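Long-range contacts in MccF (Escherichia coli, PDB 4IIY), which probably acts as a serine carboxypeptidase-like hydrolase of the peptidase S66 family and gives self-immunity to microcin C7: residues N61-G66 with P166-S171; G153-T158 with W257-R262; K274-V279 with D307-K312. The protein carries 1 engineered substitution. All blocks are in the same frame, centred on the assembly; numbering follows the deposited sequence.

Interaction 1: residues N61-G66 with P166-S171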
loop_
_atom_site.group_PDB
_atom_site.type_symbol
_atom_site.label_atom_id
_atom_site.label_comp_id
_atom_site.label_asym_id
_atom_site.label_seq_id
_atom_site.Cartn_x
_atom_site.Cartn_y
_atom_site.Cartn_z
ATOM N N ASN B 61 3.290 28.624 -7.785
ATOM C CA ASN B 61 2.360 29.449 -8.553
ATOM C C ASN B 61 0.918 29.032 -8.284
ATOM O O ASN B 61 0.051 29.874 -8.060
ATOM C CB ASN B 61 2.682 29.398 -10.047
ATOM C CG ASN B 61 4.114 29.800 -10.344
ATOM O OD1 ASN B 61 4.677 30.708 -9.717
ATOM N ND2 ASN B 61 4.724 29.112 -11.298
ATOM N N ARG B 62 0.668 27.727 -8.286
ATOM C CA ARG B 62 -0.671 27.228 -8.015
ATOM C C ARG B 62 -1.086 27.556 -6.578
ATOM O O ARG B 62 -2.244 27.899 -6.311
ATOM C CB ARG B 62 -0.752 25.721 -8.275
ATOM C CG ARG B 62 -2.184 25.184 -8.231
ATOM C CD ARG B 62 -2.245 23.741 -8.638
ATOM N NE ARG B 62 -3.590 23.172 -8.727
ATOM C CZ ARG B 62 -4.210 22.856 -9.863
ATOM N NH1 ARG B 62 -3.671 23.134 -11.048
ATOM N NH2 ARG B 62 -5.388 22.253 -9.814
ATOM N N PHE B 63 -0.141 27.436 -5.650
ATOM C CA PHE B 63 -0.365 27.813 -4.252
ATOM C C PHE B 63 -0.819 29.276 -4.153
ATOM O O PHE B 63 -1.830 29.587 -3.521
ATOM C CB PHE B 63 0.925 27.550 -3.458
ATOM C CG PHE B 63 0.959 28.149 -2.070
ATOM C CD1 PHE B 63 -0.051 27.917 -1.148
ATOM C CD2 PHE B 63 2.054 28.914 -1.671
ATOM C CE1 PHE B 63 0.011 28.467 0.128
ATOM C CE2 PHE B 63 2.120 29.456 -0.390
ATOM C CZ PHE B 63 1.095 29.231 0.503
ATOM N N PHE B 64 -0.088 30.184 -4.797
ATOM C CA PHE B 64 -0.461 31.599 -4.767
ATOM C C PHE B 64 -1.835 31.847 -5.397
ATOM O O PHE B 64 -2.602 32.677 -4.914
ATOM C CB PHE B 64 0.596 32.467 -5.461
ATOM C CG PHE B 64 1.817 32.749 -4.616
ATOM C CD1 PHE B 64 1.932 32.253 -3.326
ATOM C CD2 PHE B 64 2.850 33.523 -5.121
ATOM C CE1 PHE B 64 3.060 32.526 -2.558
ATOM C CE2 PHE B 64 3.975 33.796 -4.360
ATOM C CZ PHE B 64 4.076 33.299 -3.079
ATOM N N ARG B 65 -2.153 31.134 -6.473
ATOM C CA ARG B 65 -3.478 31.270 -7.073
ATOM C C ARG B 65 -4.582 30.810 -6.102
ATOM O O ARG B 65 -5.627 31.448 -5.999
ATOM C CB ARG B 65 -3.557 30.521 -8.410
ATOM C CG ARG B 65 -4.907 30.641 -9.110
ATOM C CD ARG B 65 -4.858 30.137 -10.553
ATOM N NE ARG B 65 -4.299 28.793 -10.648
ATOM C CZ ARG B 65 -3.112 28.497 -11.178
ATOM N NH1 ARG B 65 -2.326 29.456 -11.676
ATOM N NH2 ARG B 65 -2.708 27.234 -11.194
ATOM N N GLY B 66 -4.356 29.707 -5.394
ATOM C CA GLY B 66 -5.331 29.221 -4.423
ATOM C C GLY B 66 -5.512 30.160 -3.238
ATOM O O GLY B 66 -6.639 30.386 -2.781
ATOM N N PRO B 166 -11.707 19.774 -0.395
ATOM C CA PRO B 166 -10.607 20.547 -0.972
ATOM C C PRO B 166 -9.355 20.688 -0.119
ATOM O O PRO B 166 -9.421 20.924 1.092
ATOM C CB PRO B 166 -11.226 21.935 -1.164
ATOM C CG PRO B 166 -12.662 21.668 -1.408
ATOM C CD PRO B 166 -13.014 20.396 -0.673
ATOM N N ALA B 167 -8.217 20.560 -0.796
ATOM C CA ALA B 167 -6.918 21.000 -0.304
ATOM C C ALA B 167 -6.547 22.266 -1.073
ATOM O O ALA B 167 -6.870 22.416 -2.256
ATOM C CB ALA B 167 -5.868 19.909 -0.495
ATOM N N LEU B 168 -5.866 23.183 -0.405
ATOM C CA LEU B 168 -5.667 24.519 -0.936
ATOM C C LEU B 168 -5.057 24.538 -2.337
ATOM O O LEU B 168 -5.577 25.210 -3.238
ATOM C CB LEU B 168 -4.816 25.314 0.046
ATOM C CG LEU B 168 -4.417 26.736 -0.360
ATOM C CD1 LEU B 168 -5.627 27.614 -0.550
ATOM C CD2 LEU B 168 -3.453 27.324 0.676
ATOM N N ILE B 169 -3.974 23.798 -2.516
ATOM C CA ILE B 169 -3.214 23.865 -3.759
ATOM C C ILE B 169 -3.904 23.144 -4.931
ATOM O O ILE B 169 -4.238 23.776 -5.938
ATOM C CB ILE B 169 -1.733 23.446 -3.546
ATOM C CG1 ILE B 169 -1.065 24.393 -2.540
ATOM C CG2 ILE B 169 -0.984 23.412 -4.874
ATOM C CD1 ILE B 169 0.362 24.006 -2.171
ATOM N N PRO B 170 -4.153 21.831 -4.820
ATOM C CA PRO B 170 -4.777 21.180 -5.979
ATOM C C PRO B 170 -6.208 21.656 -6.207
ATOM O O PRO B 170 -6.626 21.799 -7.351
ATOM C CB PRO B 170 -4.752 19.688 -5.608
ATOM C CG PRO B 170 -4.690 19.667 -4.117
ATOM C CD PRO B 170 -3.862 20.876 -3.738
ATOM N N SER B 171 -6.958 21.907 -5.143
ATOM C CA SER B 171 -8.379 22.180 -5.328
ATOM C C SER B 171 -8.679 23.640 -5.645
ATOM O O SER B 171 -9.425 23.947 -6.573
ATOM C CB SER B 171 -9.179 21.748 -4.096
ATOM O OG SER B 171 -8.889 20.410 -3.725
#
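Two hydrogen bonds from the guanidinium of R62 grip successive carbonyls of the 166-171 segment. NE reaches I169 O at 2.9 Å with a bent N-H...O angle of 140°, meeting that oxygen from above its carbonyl plane, whereas NH2 points almost straight (175°) at P170 O, 2.8 Å away and in the guanidinium plane. With CG anti to the backbone N (chi1 -170°) and the chain extended as far as NE, the head group arrives edge-on. E174 forms a salt bridge with the same NH2, and NH1 donates to W213 O, so the group is fixed in rotation as well as position.

The remaining contact is apolar. L168 CD2 meets the edge of the F63 ring, 3.7 Å from CE1, while I169 CD1 lies 3.8 Å from F63 CB. I169 CG2 touches the R62 chain where the two side chains cross, 4.0 Å from its CG. At G66 a CB would run into L168 O, so glycine lets the two backbones close up; L168 CD1 also lies 3.7 Å from G66 O.

All six touching residues are buried. The arrangement joins helix 60-72 to the short helix 168-172, whose P170 touches the bound glutamylsulfamoyl inosine: P170 belongs to the pocket wall, and R62, which holds its carbonyl, stands in the second shell.

Interaction 2: residues G153-T158 with W257-R262; sequences GIYAKT and WMPEIR. With EDO (1,2-ethanediol), chain M.
G153 packs against W257 through its backbone: its CA lies 3.4 Å from W257 O in a CA-H...O contact, and the two CA atoms are 4.3 Å apart. A side chain at this position would press on the indole, whose edge faces G153. Y155, two residues on, offers its ring edge to the proline, CD2 standing 3.9 Å from P259 CG. Its CG lies anti to the backbone N (chi1 175°), which carries the ring out to P259; the hydroxyl beyond is hydrogen-bonded to R240.

A156 points its methyl at the loop backbone, with CB 3.4 Å from W257 O and 4.3 Å from P259 CG. One turn after G153, K157 lays its chain over a face of W257. A bend at chi2 (-70°) brings CE to 3.4 Å from W257 NE1, in a CH-pi contact over the five-membered ring. NZ makes an off-centre cation-pi contact with the six-membered ring, 28° from its normal, but also forms a salt bridge with E256. An alanine in place of W257 would probably open a gap beside G153 and deprive the K157 chain of the surface it lies on.

L288 of the second subunit also packs on W257, placing the indole at the dimer interface. With no hydrogen bond between the segments, the joint depends on close packing: the last turns of helix 148-158, in the N-terminal family region, dock onto the loop that precedes strand 266-270 of the C-terminal region, as expected for a two-domain LD-carboxypeptidase fold.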
loop_
_atom_site.group_PDB
_atom_site.type_symbol
_atom_site.label_atom_id
_atom_site.label_comp_id
_atom_site.label_asym_id
_atom_site.label_seq_id
_atom_site.Cartn_x
_atom_site.Cartn_y
_atom_site.Cartn_z
ATOM N N GLY B 153 -7.670 9.027 11.179
ATOM C CA GLY B 153 -7.036 8.856 12.470
ATOM C C GLY B 153 -7.620 9.758 13.546
ATOM O O GLY B 153 -7.823 9.340 14.689
ATOM N N ILE B 154 -7.899 11.006 13.192
ATOM C CA ILE B 154 -8.514 11.940 14.126
ATOM C C ILE B 154 -9.919 11.472 14.496
ATOM O O ILE B 154 -10.305 11.501 15.668
ATOM C CB ILE B 154 -8.509 13.379 13.564
ATOM C CG1 ILE B 154 -7.080 13.925 13.571
ATOM C CG2 ILE B 154 -9.445 14.275 14.355
ATOM C CD1 ILE B 154 -6.897 15.227 12.811
ATOM N N TYR B 155 -10.685 11.017 13.516
ATOM C CA TYR B 155 -12.009 10.470 13.807
ATOM C C TYR B 155 -11.917 9.274 14.761
ATOM O O TYR B 155 -12.666 9.175 15.742
ATOM C CB TYR B 155 -12.723 10.076 12.506
ATOM C CG TYR B 155 -14.046 9.383 12.732
ATOM C CD1 TYR B 155 -15.161 10.087 13.157
ATOM C CD2 TYR B 155 -14.172 8.010 12.540
ATOM C CE1 TYR B 155 -16.370 9.440 13.373
ATOM C CE2 TYR B 155 -15.376 7.360 12.748
ATOM C CZ TYR B 155 -16.471 8.082 13.163
ATOM O OH TYR B 155 -17.665 7.419 13.373
ATOM N N ALA B 156 -10.999 8.359 14.479
ATOM C CA ALA B 156 -10.829 7.165 15.308
ATOM C C ALA B 156 -10.513 7.523 16.760
ATOM O O ALA B 156 -11.033 6.892 17.686
ATOM C CB ALA B 156 -9.746 6.250 14.727
ATOM N N LYS B 157 -9.673 8.534 16.960
ATOM C CA LYS B 157 -9.237 8.909 18.304
ATOM C C LYS B 157 -10.207 9.807 19.060
ATOM O O LYS B 157 -10.228 9.782 20.298
ATOM C CB LYS B 157 -7.879 9.604 18.237
ATOM C CG LYS B 157 -6.714 8.667 18.001
ATOM C CD LYS B 157 -6.470 7.793 19.234
ATOM C CE LYS B 157 -5.285 6.864 19.052
ATOM N NZ LYS B 157 -5.087 6.010 20.261
ATOM N N THR B 158 -10.998 10.606 18.346
ATOM C CA THR B 158 -11.759 11.681 18.987
ATOM C C THR B 158 -13.249 11.674 18.682
ATOM O O THR B 158 -14.021 12.339 19.382
ATOM C CB THR B 158 -11.238 13.089 18.598
ATOM O OG1 THR B 158 -11.563 13.359 17.227
ATOM C CG2 THR B 158 -9.737 13.202 18.801
ATOM N N TRP B 257 -5.627 3.778 14.865
ATOM C CA TRP B 257 -6.032 4.955 14.088
ATOM C C TRP B 257 -6.939 4.630 12.900
ATOM O O TRP B 257 -7.454 5.537 12.251
ATOM C CB TRP B 257 -4.808 5.763 13.626
ATOM C CG TRP B 257 -4.137 6.467 14.758
ATOM C CD1 TRP B 257 -4.457 7.693 15.264
ATOM C CD2 TRP B 257 -3.020 5.995 15.525
ATOM N NE1 TRP B 257 -3.615 8.011 16.303
ATOM C CE2 TRP B 257 -2.726 6.983 16.488
ATOM C CE3 TRP B 257 -2.248 4.831 15.494
ATOM C CZ2 TRP B 257 -1.686 6.845 17.411
ATOM C CZ3 TRP B 257 -1.223 4.689 16.411
ATOM C CH2 TRP B 257 -0.950 5.690 17.359
ATOM N N MET B 258 -7.135 3.348 12.607
ATOM C CA MET B 258 -8.081 2.961 11.568
ATOM C C MET B 258 -9.469 2.796 12.181
ATOM O O MET B 258 -9.675 1.912 13.016
ATOM C CB MET B 258 -7.650 1.660 10.889
ATOM C CG MET B 258 -8.661 1.165 9.872
ATOM S SD MET B 258 -8.811 2.273 8.449
ATOM C CE MET B 258 -10.404 1.719 7.814
ATOM N N PRO B 259 -10.430 3.639 11.779
ATOM C CA PRO B 259 -11.782 3.471 12.329
ATOM C C PRO B 259 -12.333 2.085 12.020
ATOM O O PRO B 259 -12.192 1.592 10.906
ATOM C CB PRO B 259 -12.614 4.527 11.593
ATOM C CG PRO B 259 -11.634 5.462 10.968
ATOM C CD PRO B 259 -10.353 4.717 10.776
ATOM N N GLU B 260 -12.961 1.460 13.009
ATOM C CA GLU B 260 -13.596 0.164 12.806
ATOM C C GLU B 260 -14.762 0.316 11.833
ATOM O O GLU B 260 -15.618 1.183 12.020
ATOM C CB GLU B 260 -14.116 -0.411 14.129
ATOM C CG GLU B 260 -14.778 -1.778 13.969
ATOM C CD GLU B 260 -15.538 -2.235 15.203
ATOM O OE1 GLU B 260 -16.001 -1.374 15.978
ATOM O OE2 GLU B 260 -15.680 -3.462 15.388
ATOM N N ILE B 261 -14.785 -0.530 10.810
ATOM C CA ILE B 261 -15.910 -0.608 9.886
ATOM C C ILE B 261 -16.936 -1.571 10.457
ATOM O O ILE B 261 -16.586 -2.652 10.934
ATOM C CB ILE B 261 -15.450 -1.060 8.495
ATOM C CG1 ILE B 261 -14.542 0.018 7.897
ATOM C CG2 ILE B 261 -16.649 -1.329 7.584
ATOM C CD1 ILE B 261 -13.847 -0.378 6.602
ATOM N N ARG B 262 -18.199 -1.163 10.430
ATOM C CA ARG B 262 -19.245 -1.921 11.099
ATOM C C ARG B 262 -20.365 -2.307 10.160
ATOM O O ARG B 262 -20.550 -1.695 9.109
ATOM C CB ARG B 262 -19.808 -1.116 12.269
ATOM C CG ARG B 262 -18.766 -0.829 13.347
ATOM C CD ARG B 262 -19.400 -0.411 14.663
ATOM N NE ARG B 262 -19.737 1.009 14.691
ATOM C CZ ARG B 262 -18.947 1.954 15.190
ATOM N NH1 ARG B 262 -17.767 1.633 15.704
ATOM N NH2 ARG B 262 -19.338 3.221 15.176
HETATM C C1 EDO M . -11.187 -2.347 8.912
HETATM O O1 EDO M . -11.272 -3.760 8.671
HETATM C C2 EDO M . -11.478 -2.065 10.376
HETATM O O2 EDO M . -12.799 -2.538 10.662
#

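Interaction 3: residues K274-V279 with D307-K312. With 1EI (5'-O-(L-alpha-glutamylsulfamoyl)inosine), chain K.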
loop_
_atom_site.group_PDB
_atom_site.type_symbol
_atom_site.label_atom_id
_atom_site.label_comp_id
_atom_site.label_asym_id
_atom_site.label_seq_id
_atom_site.Cartn_x
_atom_site.Cartn_y
_atom_site.Cartn_z
ATOM N N LYS B 274 -3.780 5.000 -10.475
ATOM C CA LYS B 274 -3.329 3.637 -10.253
ATOM C C LYS B 274 -3.498 2.752 -11.466
ATOM O O LYS B 274 -4.367 2.971 -12.319
ATOM C CB LYS B 274 -4.083 2.986 -9.090
ATOM C CG LYS B 274 -3.972 3.725 -7.781
ATOM C CD LYS B 274 -2.526 3.976 -7.383
ATOM C CE LYS B 274 -2.456 4.615 -6.007
ATOM N NZ LYS B 274 -1.101 5.112 -5.708
ATOM N N SER B 275 -2.655 1.728 -11.519
ATOM C CA SER B 275 -2.853 0.634 -12.449
ATOM C C SER B 275 -4.000 -0.256 -11.979
ATOM O O SER B 275 -4.295 -0.358 -10.776
ATOM C CB SER B 275 -1.585 -0.207 -12.528
ATOM O OG SER B 275 -1.389 -0.904 -11.311
ATOM N N ILE B 276 -4.638 -0.905 -12.933
ATOM C CA ILE B 276 -5.641 -1.905 -12.646
ATOM C C ILE B 276 -5.060 -2.992 -11.732
ATOM O O ILE B 276 -5.770 -3.516 -10.873
ATOM C CB ILE B 276 -6.232 -2.460 -13.969
ATOM C CG1 ILE B 276 -7.337 -3.475 -13.695
ATOM C CG2 ILE B 276 -5.138 -3.046 -14.865
ATOM C CD1 ILE B 276 -8.220 -3.737 -14.904
ATOM N N ALA B 277 -3.776 -3.311 -11.886
ATOM C CA ALA B 277 -3.136 -4.282 -10.993
ATOM C C ALA B 277 -3.227 -3.848 -9.533
ATOM O O ALA B 277 -3.561 -4.651 -8.654
ATOM C CB ALA B 277 -1.691 -4.512 -11.396
ATOM N N THR B 278 -2.928 -2.578 -9.271
ATOM C CA THR B 278 -2.985 -2.049 -7.911
ATOM C C THR B 278 -4.427 -1.991 -7.411
ATOM O O THR B 278 -4.701 -2.301 -6.244
ATOM C CB THR B 278 -2.351 -0.645 -7.838
ATOM O OG1 THR B 278 -0.953 -0.757 -8.115
ATOM C CG2 THR B 278 -2.524 -0.041 -6.455
ATOM N N VAL B 279 -5.351 -1.591 -8.275
ATOM C CA VAL B 279 -6.753 -1.555 -7.883
ATOM C C VAL B 279 -7.278 -2.941 -7.490
ATOM O O VAL B 279 -7.968 -3.075 -6.475
ATOM C CB VAL B 279 -7.612 -0.861 -8.963
ATOM C CG1 VAL B 279 -9.088 -1.086 -8.730
ATOM C CG2 VAL B 279 -7.293 0.634 -9.002
ATOM N N ASP B 307 -5.290 3.549 -15.097
ATOM C CA ASP B 307 -4.546 2.863 -16.154
ATOM C C ASP B 307 -5.025 1.414 -16.238
ATOM O O ASP B 307 -4.663 0.580 -15.406
ATOM C CB ASP B 307 -3.047 2.946 -15.858
ATOM C CG ASP B 307 -2.216 2.021 -16.729
ATOM O OD1 ASP B 307 -2.712 1.555 -17.767
ATOM O OD2 ASP B 307 -1.048 1.763 -16.361
ATOM N N CYS B 308 -5.838 1.113 -17.246
ATOM C CA CYS B 308 -6.455 -0.208 -17.359
ATOM C C CYS B 308 -5.568 -1.224 -18.077
ATOM O O CYS B 308 -6.000 -2.343 -18.353
ATOM C CB CYS B 308 -7.815 -0.104 -18.059
ATOM S SG CYS B 308 -7.726 0.435 -19.783
ATOM N N ALA B 309 -4.337 -0.828 -18.382
ATOM C CA ALA B 309 -3.356 -1.740 -18.981
ATOM C C ALA B 309 -3.825 -2.345 -20.308
ATOM O O ALA B 309 -3.458 -3.475 -20.646
ATOM C CB ALA B 309 -2.963 -2.842 -17.988
ATOM N N GLY B 310 -4.622 -1.593 -21.057
ATOM C CA GLY B 310 -5.112 -2.056 -22.347
ATOM C C GLY B 310 -6.330 -2.964 -22.291
ATOM O O GLY B 310 -6.868 -3.348 -23.332
ATOM N N SER B 311 -6.788 -3.297 -21.085
ATOM C CA SER B 311 -7.904 -4.227 -20.909
ATOM C C SER B 311 -9.265 -3.592 -21.172
ATOM O O SER B 311 -10.262 -4.297 -21.357
ATOM C CB SER B 311 -7.916 -4.777 -19.487
ATOM O OG SER B 311 -8.336 -3.778 -18.566
ATOM N N LYS B 312 -9.302 -2.264 -21.144
ATOM C CA LYS B 312 -10.542 -1.495 -21.268
ATOM C C LYS B 312 -11.511 -1.696 -20.104
ATOM O O LYS B 312 -12.653 -1.246 -20.160
ATOM C CB LYS B 312 -11.227 -1.763 -22.613
ATOM C CG LYS B 312 -10.397 -1.281 -23.797
ATOM C CD LYS B 312 -11.135 -1.427 -25.116
ATOM C CE LYS B 312 -10.272 -0.947 -26.274
ATOM N NZ LYS B 312 -10.834 -1.351 -27.594
HETATM O O6 1EI K . 3.047 18.140 -11.455
HETATM C C6 1EI K . 1.820 17.901 -11.435
HETATM N N1 1EI K . 1.071 17.981 -12.554
HETATM C C2 1EI K . -0.250 17.731 -12.548
HETATM N N3 1EI K . -0.928 17.388 -11.439
HETATM C C5 1EI K . 1.149 17.528 -10.177
HETATM C C4 1EI K . -0.288 17.276 -10.256
HETATM N N7 1EI K . 1.503 17.350 -8.888
HETATM C C8 1EI K . 0.388 17.009 -8.199
HETATM N N9 1EI K . -0.670 16.966 -9.023
HETATM C "C1'" 1EI K . -2.053 16.624 -8.652
HETATM O "O4'" 1EI K . -2.357 17.012 -7.320
HETATM C "C2'" 1EI K . -2.199 15.117 -8.686
HETATM O "O2'" 1EI K . -2.631 14.697 -9.981
HETATM C "C3'" 1EI K . -3.241 14.846 -7.625
HETATM O "O3'" 1EI K . -4.500 14.600 -8.245
HETATM C "C4'" 1EI K . -3.349 16.124 -6.812
HETATM C "C5'" 1EI K . -3.143 15.871 -5.324
HETATM O "O5'" 1EI K . -1.828 15.368 -5.070
HETATM S SBF 1EI K . -1.550 14.700 -3.717
HETATM O OAE 1EI K . -0.165 14.930 -3.365
HETATM O OAF 1EI K . -2.457 15.301 -2.776
HETATM N NAQ 1EI K . -1.873 13.197 -3.900
HETATM C C 1EI K . -1.901 12.253 -2.936
HETATM O O 1EI K . -1.693 12.404 -1.738
HETATM C CA 1EI K . -2.269 10.868 -3.386
HETATM N N 1EI K . -2.399 10.811 -4.831
HETATM C CB 1EI K . -1.234 9.869 -2.878
HETATM C CG 1EI K . -1.891 8.552 -2.476
HETATM C CD 1EI K . -2.158 7.697 -3.695
HETATM O OE1 1EI K . -2.174 8.237 -4.820
HETATM O OE2 1EI K . -2.352 6.481 -3.524
#
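I276 lays its branched side chain over the turn that follows D307: CG2 sits 3.8 Å from A309 CB and also approaches C308 O, while CD1 lies 3.7 Å from S311 OG. CG1 is anti to the backbone N (chi1 -178°), and this setting sends the two ends of the side chain to different parts of the loop. The motif is a single beta bridge between S275 and D307, set immediately before a helix and next to a type I' beta turn from C308 to S311.

Two backbone bonds make the bridge. D307 N donates to K274 O at 3.0 Å with an angle of 171°, and I276 N donates back to D307 O at 2.9 Å with a more bent 146°. S275 occupies the N-cap of the helix, and in the conformer described its OG accepts from T278 N at 3.1 Å; the residue has a second conformer.

Y89 of the second subunit packs on both I276 and A309, and F88 of that subunit on S311, so the contact forms part of the dimer interface. K274, whose side chain leaves in the direction away from the loop, serves the ligand instead. Its NZ binds glutamyl OE2 of the bound glutamylsulfamoyl inosine at 2.9 Å, a pairing of opposite charges that would be expected to favour the acidic side chain in this pocket. The bridge holds the carbonyl of this ligand-binding lysine, which is consistent with a steady starting point for its side chain.

Within the loop, D307 forms an Asx turn, its OD1 accepting from A309 N from above the carboxylate plane. C308 O, at the start of the turn, accepts twice from S311, which closes it: from S311 N, and from S311 OG at 2.7 Å, the hydroxyl lying in the carbonyl plane on a lone pair.

In the fold
Interactions 1 and 3 approach the same bound ligand from different parts of the chain. The P170 side chain in interaction 1 comes within about 4 Å of the ligand and lies about 7 Å from the side chains of A145, the engineered site of the predicted nucleophile, and H338. In interaction 3, the K274 side chain is about 8 Å from that of H338 and about 9 Å from that of E270, both predicted charge-relay residues. The centres of these two contacts are about 29 Å apart. Interaction 2 lies away from the annotated sites, across the chain's centre from interaction 1, with their centres about 28 Å apart. Interactions 2 and 3 both include residues packed against the second subunit.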